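Local structure of beta-n-acetylhexosaminidase (Streptococcus pneumoniae, 4AZI) at residues I115-H120 / A207-T212; K165-F170 / K175-G180; M216-G221 / D242-I247; D229-E234 / K268-L273. The protein probably hydrolyses terminal beta-linked N-acetylhexosamine residues from glycans, serving as a family 20 catalytic module of the pneumococcal exo-beta-D-N-acetylglucosaminidase StrH. The protein carries 2 engineered substitutions. All coordinates share one frame; numbering follows the deposited sequence. Where two conformers were deposited one is given.

Contact 1: residues I115-H120 / A207-T212; sequences INSPGH and AEYANT. With BCN (bicine), chain J.
The ring of Tyr209 is met at its edge by the hydroxyl of Ser117, which lies in the ring plane, while the ring of Pro118 approaches obliquely beside the CD2-CE2 side. The polar part is a single hydrogen bond, 2.8 Å between Ser117 OG and Tyr209 OH, in which either hydroxyl could be the donor. Tyr209 reaches it because CG stands anti to the backbone N (chi1 -178°), sending the ring out from its helix. The apolar part is the flank of the proline: Pro118 CD comes to 3.7 Å from Tyr209 CE2 as the two side chains slide past each other in opposite directions. The peptide bond before Pro118 is cis, and the chain turns there toward His120, which touches the bound inhibitor and is hydrogen-bonded to Glu183. About one turn further along the helix from Tyr209, Thr212 CG2 lies 3.6 Å from bicine O21. An outer-layer helix of a beta/alpha barrel, 203-219, thus packs against strand 110-117 and the residues that follow it, with Met156, Val159 and Lys160 of helix 153-170 and Met148 of strand 147-148 also touching Tyr209.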
# COMPACT_ATOMS: atom_id res chain seq x y z
N ILE A 115 0.72 1.15 -7.48
CA ILE A 115 1.42 0.90 -8.76
C ILE A 115 2.59 1.86 -8.82
O ILE A 115 2.40 3.06 -9.03
CB ILE A 115 0.53 1.15 -10.00
CG1 ILE A 115 -0.79 0.35 -9.95
CG2 ILE A 115 1.32 0.90 -11.29
CD1 ILE A 115 -0.66 -1.15 -10.12
N ASN A 116 3.80 1.34 -8.64
CA ASN A 116 4.98 2.19 -8.45
C ASN A 116 5.58 2.72 -9.74
O ASN A 116 5.66 2.01 -10.73
CB ASN A 116 6.06 1.43 -7.66
CG ASN A 116 6.79 2.31 -6.68
OD1 ASN A 116 6.84 3.54 -6.83
ND2 ASN A 116 7.36 1.70 -5.65
N SER A 117 6.00 3.99 -9.70
CA SER A 117 6.80 4.64 -10.75
C SER A 117 7.28 5.95 -10.11
O SER A 117 6.76 6.33 -9.06
CB SER A 117 5.97 4.90 -12.01
OG SER A 117 4.97 5.89 -11.78
N PRO A 118 8.31 6.62 -10.68
CA PRO A 118 9.18 6.22 -11.79
C PRO A 118 10.30 5.25 -11.37
O PRO A 118 11.10 4.84 -12.22
CB PRO A 118 9.76 7.55 -12.29
CG PRO A 118 9.74 8.44 -11.10
CD PRO A 118 8.60 7.99 -10.22
N GLY A 119 10.36 4.91 -10.09
CA GLY A 119 11.26 3.86 -9.62
C GLY A 119 10.49 2.57 -9.47
O GLY A 119 9.29 2.53 -9.73
N HIS A 120 11.17 1.50 -9.07
CA HIS A 120 10.52 0.21 -8.81
C HIS A 120 9.60 -0.24 -9.92
O HIS A 120 8.49 -0.73 -9.68
CB HIS A 120 9.80 0.25 -7.47
CG HIS A 120 10.72 0.36 -6.29
ND1 HIS A 120 11.48 -0.68 -5.86
CD2 HIS A 120 10.99 1.42 -5.43
CE1 HIS A 120 12.19 -0.29 -4.79
NE2 HIS A 120 11.89 0.99 -4.53
N ALA A 207 9.16 16.48 -9.92
CA ALA A 207 7.99 17.09 -9.29
C ALA A 207 6.85 17.24 -10.30
O ALA A 207 5.69 17.00 -9.96
CB ALA A 207 8.36 18.44 -8.68
N GLU A 208 7.19 17.62 -11.53
CA GLU A 208 6.22 17.75 -12.61
C GLU A 208 5.48 16.43 -12.83
O GLU A 208 4.26 16.43 -12.98
CB GLU A 208 6.94 18.22 -13.88
CG GLU A 208 6.07 18.32 -15.11
CD GLU A 208 6.87 18.29 -16.40
OE1 GLU A 208 8.03 18.74 -16.41
OE2 GLU A 208 6.32 17.81 -17.42
N TYR A 209 6.22 15.33 -12.80
CA TYR A 209 5.67 13.97 -12.94
C TYR A 209 4.87 13.50 -11.71
O TYR A 209 3.80 12.87 -11.85
CB TYR A 209 6.81 12.99 -13.21
CG TYR A 209 6.36 11.57 -13.43
CD1 TYR A 209 5.78 11.17 -14.63
CD2 TYR A 209 6.53 10.60 -12.43
CE1 TYR A 209 5.38 9.86 -14.83
CE2 TYR A 209 6.12 9.30 -12.61
CZ TYR A 209 5.54 8.93 -13.81
OH TYR A 209 5.13 7.63 -14.00
N ALA A 210 5.38 13.81 -10.52
CA ALA A 210 4.71 13.48 -9.27
C ALA A 210 3.38 14.23 -9.15
O ALA A 210 2.36 13.65 -8.78
CB ALA A 210 5.60 13.78 -8.07
N ASN A 211 3.40 15.51 -9.50
CA ASN A 211 2.21 16.35 -9.46
C ASN A 211 1.16 15.89 -10.48
O ASN A 211 -0.05 15.86 -10.19
CB ASN A 211 2.59 17.83 -9.65
CG ASN A 211 3.39 18.40 -8.49
OD1 ASN A 211 3.41 17.84 -7.39
ND2 ASN A 211 4.05 19.55 -8.72
N THR A 212 1.63 15.51 -11.67
CA THR A 212 0.76 14.94 -12.70
C THR A 212 -0.02 13.72 -12.19
O THR A 212 -1.26 13.67 -12.31
CB THR A 212 1.56 14.61 -13.98
OG1 THR A 212 2.06 15.84 -14.55
CG2 THR A 212 0.69 13.91 -15.00
N1 BCN J . -2.50 18.24 -14.92
C1 BCN J . -3.62 17.29 -15.15
C2 BCN J . -3.18 15.83 -15.29
O21 BCN J . -2.29 15.57 -16.14
O22 BCN J . -3.76 14.99 -14.57
C3 BCN J . -1.34 17.69 -14.15
C4 BCN J . -0.21 18.71 -13.99
O4 BCN J . 0.11 18.84 -12.60
C5 BCN J . -2.99 19.58 -14.50
C6 BCN J . -3.50 19.65 -13.04
O6 BCN J . -4.93 19.66 -13.03

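Contact 2: residues K165-F170 / K175-G180; sequences KYMDFF and KIFNFG
Met167 meets the Phe177 ring with a methylene as well as with its sulfur: CG sits 3.8 Å from the ring centroid, only 6° off the ring normal. The thioether follows at a distance, with SD 5.0 Å from the same centroid, an oblique Met-aromatic contact. Because the chain is extended beyond CG (chi2 -179°), it runs across the face, and the methyl CE drops to 3.7 Å from Phe177 CD1. The edge of the same ring is taken by Phe170, whose CD2 lies in its plane, 3.6 Å from Phe177 CE2. The two phenyl groups are inclined at 50°. Within the helix, Phe169 CD2 lies over the centre of the Phe170 ring. Just after Phe177 an Asx turn forms, in which Asn178 OD1 accepts from Gly180 N at 2.9 Å, the donor standing above the amide plane. This is the helix-to-barrel interface of a beta/alpha barrel in miniature, an outward strand residue inserted among helix side chains. Helix 153-170 leads by a short loop into strand 176-180, which runs parallel between strands 110-117 and 223-227; Ile115 also touches Phe177, and Val97 of helix 94-106 touches Phe170.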
# COMPACT_ATOMS: atom_id res chain seq x y z
N LYS A 165 -5.09 4.01 -16.94
CA LYS A 165 -5.98 2.85 -17.08
C LYS A 165 -6.20 2.14 -15.76
O LYS A 165 -7.35 1.89 -15.39
CB LYS A 165 -5.50 1.87 -18.16
CG LYS A 165 -5.67 2.38 -19.58
CD LYS A 165 -7.12 2.63 -19.96
CE LYS A 165 -7.18 3.33 -21.31
NZ LYS A 165 -8.56 3.65 -21.77
N TYR A 166 -5.13 1.81 -15.04
CA TYR A 166 -5.27 1.22 -13.70
C TYR A 166 -6.13 2.10 -12.79
O TYR A 166 -7.01 1.60 -12.10
CB TYR A 166 -3.91 0.94 -13.04
CG TYR A 166 -3.12 -0.21 -13.63
CD1 TYR A 166 -3.61 -1.52 -13.58
CD2 TYR A 166 -1.88 0.00 -14.23
CE1 TYR A 166 -2.90 -2.58 -14.12
CE2 TYR A 166 -1.15 -1.05 -14.77
CZ TYR A 166 -1.67 -2.34 -14.71
OH TYR A 166 -0.96 -3.39 -15.23
N MET A 167 -5.87 3.41 -12.80
CA MET A 167 -6.67 4.34 -12.00
C MET A 167 -8.15 4.32 -12.43
O MET A 167 -9.05 4.42 -11.58
CB MET A 167 -6.11 5.76 -12.09
CG MET A 167 -4.83 6.01 -11.32
SD MET A 167 -4.38 7.75 -11.57
CE MET A 167 -3.01 7.96 -10.42
N ASP A 168 -8.38 4.17 -13.74
CA ASP A 168 -9.73 4.00 -14.29
C ASP A 168 -10.46 2.79 -13.67
O ASP A 168 -11.62 2.91 -13.28
CB ASP A 168 -9.71 3.96 -15.84
CG ASP A 168 -9.33 5.33 -16.46
OD1 ASP A 168 -9.47 6.34 -15.77
OD2 ASP A 168 -8.90 5.40 -17.64
N PHE A 169 -9.77 1.66 -13.54
CA PHE A 169 -10.38 0.47 -12.91
C PHE A 169 -10.68 0.67 -11.41
O PHE A 169 -11.76 0.29 -10.95
CB PHE A 169 -9.52 -0.78 -13.14
CG PHE A 169 -9.88 -1.95 -12.26
CD1 PHE A 169 -10.92 -2.81 -12.61
CD2 PHE A 169 -9.19 -2.18 -11.07
CE1 PHE A 169 -11.26 -3.88 -11.79
CE2 PHE A 169 -9.53 -3.25 -10.25
CZ PHE A 169 -10.57 -4.09 -10.61
N PHE A 170 -9.76 1.28 -10.67
CA PHE A 170 -9.94 1.50 -9.23
C PHE A 170 -10.90 2.64 -8.88
O PHE A 170 -11.47 2.63 -7.79
CB PHE A 170 -8.59 1.69 -8.51
CG PHE A 170 -7.73 0.46 -8.50
CD1 PHE A 170 -8.14 -0.68 -7.82
CD2 PHE A 170 -6.52 0.44 -9.18
CE1 PHE A 170 -7.36 -1.82 -7.82
CE2 PHE A 170 -5.73 -0.70 -9.19
CZ PHE A 170 -6.15 -1.83 -8.51
N LYS A 175 -10.83 4.07 -2.18
CA LYS A 175 -10.72 5.50 -1.89
C LYS A 175 -9.35 6.02 -2.26
O LYS A 175 -9.20 7.15 -2.72
CB LYS A 175 -10.97 5.81 -0.40
CG LYS A 175 -12.30 5.36 0.17
CD LYS A 175 -12.39 5.81 1.64
CE LYS A 175 -13.78 5.62 2.21
NZ LYS A 175 -14.15 4.19 2.38
N ILE A 176 -8.32 5.19 -2.01
CA ILE A 176 -6.93 5.65 -2.13
C ILE A 176 -6.19 4.97 -3.28
O ILE A 176 -6.47 3.83 -3.59
CB ILE A 176 -6.15 5.48 -0.80
CG1 ILE A 176 -6.80 6.31 0.32
CG2 ILE A 176 -4.69 5.93 -0.96
CD1 ILE A 176 -6.49 5.86 1.74
N PHE A 177 -5.28 5.70 -3.91
CA PHE A 177 -4.37 5.11 -4.90
C PHE A 177 -2.94 5.55 -4.60
O PHE A 177 -2.63 6.74 -4.59
CB PHE A 177 -4.75 5.50 -6.34
CG PHE A 177 -4.00 4.75 -7.41
CD1 PHE A 177 -2.78 5.22 -7.89
CD2 PHE A 177 -4.51 3.55 -7.93
CE1 PHE A 177 -2.08 4.52 -8.87
CE2 PHE A 177 -3.83 2.86 -8.92
CZ PHE A 177 -2.61 3.35 -9.39
N ASN A 178 -2.06 4.57 -4.35
CA ASN A 178 -0.65 4.86 -4.07
C ASN A 178 0.21 4.78 -5.34
O ASN A 178 0.41 3.69 -5.88
CB ASN A 178 -0.10 3.90 -3.01
CG ASN A 178 1.30 4.29 -2.52
OD1 ASN A 178 1.84 5.34 -2.89
ND2 ASN A 178 1.89 3.42 -1.70
N PHE A 179 0.72 5.93 -5.78
CA PHE A 179 1.63 6.00 -6.95
C PHE A 179 3.13 5.89 -6.62
O PHE A 179 3.98 5.91 -7.52
CB PHE A 179 1.31 7.20 -7.90
CG PHE A 179 1.45 8.57 -7.29
CD1 PHE A 179 2.68 9.24 -7.30
CD2 PHE A 179 0.34 9.26 -6.79
CE1 PHE A 179 2.80 10.52 -6.79
CE2 PHE A 179 0.47 10.55 -6.27
CZ PHE A 179 1.70 11.18 -6.27
N GLY A 180 3.44 5.76 -5.33
CA GLY A 180 4.77 5.33 -4.89
C GLY A 180 5.81 6.43 -4.89
O GLY A 180 5.75 7.33 -4.06

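Contact 3: residues M216-G221 / D242-I247; sequences MAKERG and DKDVLI. With BCN (bicine), chain J.
Lys218 NZ is shared by two carboxylates, those of Asp242 and Asp244, in a small salt-bridge network. Asp242 offers the syn lone pair of OD2 at 2.8 Å from NZ, with a weak second bond from NZ to its OD1. Asp244 OD2 is met on its anti side; the modelled separation of 2.5 Å from Lys218 NZ is short enough that its exact value is doubtful. The lysine reaches both by a bend at chi3 (-82°), and it comes to Asp242 from the opposite direction while crossing Asp244 at about a right angle. An ammonium group between two acids would be expected to keep its charge and to ease the repulsion between them. The acids are themselves held in order by an Asx turn, with Asp244 N donating to Asp242 OD1 at 2.7 Å. Further out, the aliphatic part of the lysine packs on the second aspartate, Lys218 CD lying 3.9 Å from Asp244 CB. At the helix end, Gly221 is the C-prime residue of a Schellman motif, and Arg220 NH1 reaches back to Met216 O at 3.0 Å. Met216 CG meets the bound bicine. The contact joins the C-terminal end of helix 203-219 to the loop entering strand 246-249; Lys218 also touches Pro224 of strand 223-227, and Arg220 forms a salt bridge to Asp168 of helix 153-170.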
# COMPACT_ATOMS: atom_id res chain seq x y z
N MET A 216 -3.97 13.28 -11.57
CA MET A 216 -4.65 12.22 -12.27
C MET A 216 -5.53 11.46 -11.30
O MET A 216 -6.68 11.13 -11.61
CB MET A 216 -3.64 11.30 -12.94
CG MET A 216 -3.24 11.73 -14.34
SD MET A 216 -1.80 10.83 -14.97
CE MET A 216 -2.34 9.12 -14.87
N ALA A 217 -4.97 11.20 -10.12
CA ALA A 217 -5.65 10.51 -9.04
C ALA A 217 -6.92 11.26 -8.67
O ALA A 217 -7.99 10.67 -8.62
CB ALA A 217 -4.74 10.37 -7.83
N LYS A 218 -6.78 12.57 -8.45
CA LYS A 218 -7.88 13.41 -7.99
C LYS A 218 -9.02 13.56 -9.01
O LYS A 218 -10.19 13.60 -8.62
CB LYS A 218 -7.38 14.80 -7.56
CG LYS A 218 -6.63 14.80 -6.23
CD LYS A 218 -6.18 16.19 -5.80
CE LYS A 218 -4.89 16.64 -6.48
NZ LYS A 218 -4.48 18.00 -6.00
N GLU A 219 -8.67 13.63 -10.29
CA GLU A 219 -9.68 13.82 -11.35
C GLU A 219 -10.49 12.54 -11.60
O GLU A 219 -11.55 12.59 -12.22
CB GLU A 219 -9.05 14.35 -12.65
CG GLU A 219 -8.18 13.36 -13.39
CD GLU A 219 -7.73 13.86 -14.76
OE1 GLU A 219 -8.51 14.58 -15.42
OE2 GLU A 219 -6.60 13.52 -15.18
N ARG A 220 -9.98 11.42 -11.10
CA ARG A 220 -10.70 10.15 -11.10
C ARG A 220 -11.32 9.84 -9.73
O ARG A 220 -11.81 8.74 -9.50
CB ARG A 220 -9.78 9.03 -11.59
CG ARG A 220 -9.48 9.09 -13.08
CD ARG A 220 -8.18 8.37 -13.41
NE ARG A 220 -7.79 8.48 -14.81
CZ ARG A 220 -7.04 9.47 -15.31
NH1 ARG A 220 -6.63 10.46 -14.54
NH2 ARG A 220 -6.73 9.48 -16.61
N GLY A 221 -11.30 10.82 -8.82
CA GLY A 221 -11.99 10.67 -7.53
C GLY A 221 -11.24 9.76 -6.57
O GLY A 221 -11.82 9.19 -5.66
N ASP A 242 2.45 19.07 -5.03
CA ASP A 242 0.99 19.02 -4.78
C ASP A 242 0.74 18.81 -3.29
O ASP A 242 1.24 17.85 -2.70
CB ASP A 242 0.39 17.87 -5.61
CG ASP A 242 -1.14 17.80 -5.55
OD1 ASP A 242 -1.71 17.86 -4.45
OD2 ASP A 242 -1.79 17.64 -6.61
N LYS A 243 -0.02 19.70 -2.66
CA LYS A 243 -0.22 19.58 -1.20
C LYS A 243 -1.29 18.55 -0.79
O LYS A 243 -1.40 18.23 0.38
CB LYS A 243 -0.51 20.94 -0.56
CG LYS A 243 0.52 22.03 -0.85
CD LYS A 243 1.94 21.62 -0.48
CE LYS A 243 2.92 22.74 -0.78
NZ LYS A 243 2.95 23.11 -2.23
N ASP A 244 -2.05 18.03 -1.75
CA ASP A 244 -3.15 17.08 -1.45
C ASP A 244 -2.74 15.63 -1.27
O ASP A 244 -3.57 14.81 -0.90
CB ASP A 244 -4.23 17.13 -2.54
CG ASP A 244 -4.91 18.47 -2.63
OD1 ASP A 244 -5.04 19.16 -1.60
OD2 ASP A 244 -5.33 18.82 -3.75
N VAL A 245 -1.49 15.30 -1.55
CA VAL A 245 -1.01 13.91 -1.46
C VAL A 245 -0.97 13.42 -0.01
O VAL A 245 -0.44 14.11 0.85
CB VAL A 245 0.39 13.75 -2.12
CG1 VAL A 245 0.95 12.35 -1.91
CG2 VAL A 245 0.32 14.10 -3.62
N LEU A 246 -1.54 12.24 0.25
CA LEU A 246 -1.36 11.56 1.53
C LEU A 246 0.04 10.94 1.55
O LEU A 246 0.37 10.15 0.68
CB LEU A 246 -2.43 10.49 1.73
CG LEU A 246 -2.34 9.62 2.99
CD1 LEU A 246 -2.56 10.43 4.27
CD2 LEU A 246 -3.31 8.46 2.91
N ILE A 247 0.86 11.30 2.53
CA ILE A 247 2.27 10.89 2.50
C ILE A 247 2.46 9.59 3.31
O ILE A 247 2.23 9.54 4.52
CB ILE A 247 3.21 12.00 3.03
CG1 ILE A 247 3.02 13.35 2.28
CG2 ILE A 247 4.65 11.54 3.04
CD1 ILE A 247 3.61 13.43 0.89
N1 BCN J . -2.50 18.24 -14.92
C1 BCN J . -3.62 17.29 -15.15
C2 BCN J . -3.18 15.83 -15.29
O21 BCN J . -2.29 15.57 -16.14
O22 BCN J . -3.76 14.99 -14.57
C3 BCN J . -1.34 17.69 -14.15
C4 BCN J . -0.21 18.71 -13.99
O4 BCN J . 0.11 18.84 -12.60
C5 BCN J . -2.99 19.58 -14.50
C6 BCN J . -3.50 19.65 -13.04
O6 BCN J . -4.93 19.66 -13.03

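Contact 4: residues D229-E234 / K268-L273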
# COMPACT_ATOMS: atom_id res chain seq x y z
N ASP A 229 9.86 9.94 0.22
CA ASP A 229 11.23 10.18 -0.28
C ASP A 229 11.41 11.43 -1.15
O ASP A 229 12.27 12.27 -0.89
CB ASP A 229 11.76 8.99 -1.10
CG ASP A 229 11.61 7.66 -0.38
OD1 ASP A 229 10.54 7.40 0.21
OD2 ASP A 229 12.56 6.87 -0.43
N GLY A 230 10.60 11.54 -2.20
CA GLY A 230 10.84 12.53 -3.24
C GLY A 230 10.32 13.90 -2.92
O GLY A 230 10.53 14.83 -3.68
N PHE A 231 9.61 14.04 -1.79
CA PHE A 231 8.92 15.29 -1.48
C PHE A 231 9.76 16.25 -0.65
O PHE A 231 10.17 15.93 0.47
CB PHE A 231 7.57 15.00 -0.79
CG PHE A 231 6.52 14.43 -1.71
CD1 PHE A 231 6.57 13.10 -2.11
CD2 PHE A 231 5.49 15.23 -2.18
CE1 PHE A 231 5.61 12.58 -2.97
CE2 PHE A 231 4.51 14.72 -3.03
CZ PHE A 231 4.57 13.39 -3.43
N TYR A 232 9.98 17.44 -1.19
CA TYR A 232 10.78 18.48 -0.55
C TYR A 232 12.09 17.94 0.00
O TYR A 232 12.38 18.07 1.19
CB TYR A 232 9.95 19.19 0.53
CG TYR A 232 8.82 19.97 -0.10
CD1 TYR A 232 9.02 21.29 -0.50
CD2 TYR A 232 7.58 19.39 -0.32
CE1 TYR A 232 8.00 22.00 -1.10
CE2 TYR A 232 6.55 20.10 -0.91
CZ TYR A 232 6.77 21.41 -1.30
OH TYR A 232 5.78 22.13 -1.90
N TYR A 233 12.86 17.31 -0.88
CA TYR A 233 14.12 16.68 -0.47
C TYR A 233 14.99 17.70 0.24
O TYR A 233 15.05 18.87 -0.16
CB TYR A 233 14.84 16.10 -1.70
CG TYR A 233 16.12 15.36 -1.37
CD1 TYR A 233 16.09 14.08 -0.80
CD2 TYR A 233 17.36 15.91 -1.66
CE1 TYR A 233 17.27 13.39 -0.52
CE2 TYR A 233 18.54 15.24 -1.39
CZ TYR A 233 18.49 13.98 -0.81
OH TYR A 233 19.66 13.32 -0.54
N GLU A 234 15.61 17.26 1.33
CA GLU A 234 16.52 18.07 2.17
C GLU A 234 15.90 19.38 2.71
O GLU A 234 16.60 20.39 2.87
CB GLU A 234 17.87 18.30 1.46
CG GLU A 234 19.07 18.13 2.39
CD GLU A 234 20.41 18.18 1.67
OE1 GLU A 234 20.49 17.85 0.47
OE2 GLU A 234 21.41 18.54 2.33
N LYS A 268 4.35 22.11 5.62
CA LYS A 268 3.84 22.36 4.27
C LYS A 268 2.38 21.95 4.07
O LYS A 268 1.86 22.02 2.95
CB LYS A 268 4.70 21.62 3.22
CG LYS A 268 6.09 22.18 3.02
CD LYS A 268 6.06 23.50 2.27
CE LYS A 268 7.46 24.02 2.06
NZ LYS A 268 7.44 25.44 1.61
N GLY A 269 1.73 21.52 5.15
CA GLY A 269 0.32 21.13 5.14
C GLY A 269 0.02 19.64 4.94
O GLY A 269 -1.13 19.25 4.83
N TYR A 270 1.05 18.80 4.88
CA TYR A 270 0.83 17.39 4.54
C TYR A 270 0.21 16.57 5.66
O TYR A 270 0.40 16.87 6.84
CB TYR A 270 2.13 16.73 4.07
CG TYR A 270 2.54 17.13 2.68
CD1 TYR A 270 1.79 16.74 1.59
CD2 TYR A 270 3.68 17.90 2.45
CE1 TYR A 270 2.15 17.07 0.30
CE2 TYR A 270 4.05 18.26 1.16
CZ TYR A 270 3.27 17.83 0.09
OH TYR A 270 3.60 18.16 -1.20
N LYS A 271 -0.55 15.54 5.29
CA LYS A 271 -1.07 14.56 6.24
C LYS A 271 -0.37 13.23 6.01
O LYS A 271 0.03 12.93 4.89
CB LYS A 271 -2.57 14.39 6.06
CG LYS A 271 -3.36 15.64 6.44
CD LYS A 271 -4.45 15.93 5.43
CE LYS A 271 -5.75 15.20 5.78
NZ LYS A 271 -6.52 15.86 6.88
N PHE A 272 -0.24 12.43 7.07
CA PHE A 272 0.61 11.25 7.04
C PHE A 272 -0.16 9.97 7.25
O PHE A 272 -1.07 9.93 8.07
CB PHE A 272 1.71 11.33 8.13
CG PHE A 272 2.63 12.51 7.99
CD1 PHE A 272 3.57 12.55 6.96
CD2 PHE A 272 2.59 13.56 8.89
CE1 PHE A 272 4.44 13.62 6.83
CE2 PHE A 272 3.45 14.63 8.77
CZ PHE A 272 4.38 14.66 7.73
N LEU A 273 0.22 8.93 6.51
CA LEU A 273 -0.08 7.56 6.90
C LEU A 273 1.23 7.01 7.48
O LEU A 273 2.23 6.88 6.76
CB LEU A 273 -0.55 6.72 5.70
CG LEU A 273 -0.80 5.22 6.00
CD1 LEU A 273 -1.88 5.02 7.07
CD2 LEU A 273 -1.15 4.44 4.73
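Tyr232 has Lys268 over one face and Tyr270 at its edge, and can be followed outward atom by atom. At CB the chain turns so that CG is anti to the carbonyl carbon (chi1 -67°), which directs the ring to the segment 268-273. The two sides of the ring meet different partners. On one, CD1 and CE1 run under the lysine, with Tyr232 CE1 3.8 Å from Lys268 CE. On the other, CD2 is 4.0 Å from Tyr270 CE2, and Tyr232 CE2 comes to 3.5 Å from Tyr270 OH, which lies in the plane of the Tyr232 ring. Tyr232 CE2 in turn lies in the plane of the Tyr270 ring, so the two tyrosines touch through their edges. At CZ the face is covered by Lys268 CD, 4.1 Å above the plane and offset toward the rim. The tip, OH, is hydrogen-bonded to Phe241 N. Lys268 lies over the ring through its methylenes, and its ammonium group forms a salt bridge with Asp237. Phe231 completes the cluster: its CD2 lies 3.6 Å from Tyr270 OH, and the two rings, at 82°, meet obliquely. That hydroxyl is bonded to Asp242 O, so the phenol end is both wedged between aromatic edges and tied to backbone. Gly269 ends helix 262-267 in a Schellman motif. The arrangement belongs to a beta/alpha barrel whose fifth and sixth strands are joined by a long loop without a helix: aromatic residues of that loop pack against the turn that leads into strand 271-282.

Contacts 1, 2 and 4 are buried, whereas contact 3 lies at the surface, and the chemistry follows: one hydroxyl pair beside a proline, sulfur and phenyl packing, and aromatic edges under a lysine chain in the buried three, against a charged network in contact 3. All reach the same eight-stranded parallel barrel. Contacts 1 and 3 share helix 203-219 and both touch bicine; they are joined by Asn211 OD1 and Asp242 N. Contact 2 is nested within the loop closed by contact 1, on adjoining strands, and meets contact 3 where Met167 packs on Arg220. Contacts 3 and 4 interlock along the chain and lie on the neighbouring strands 246-249 (contact 3) and 271-282 (contact 4).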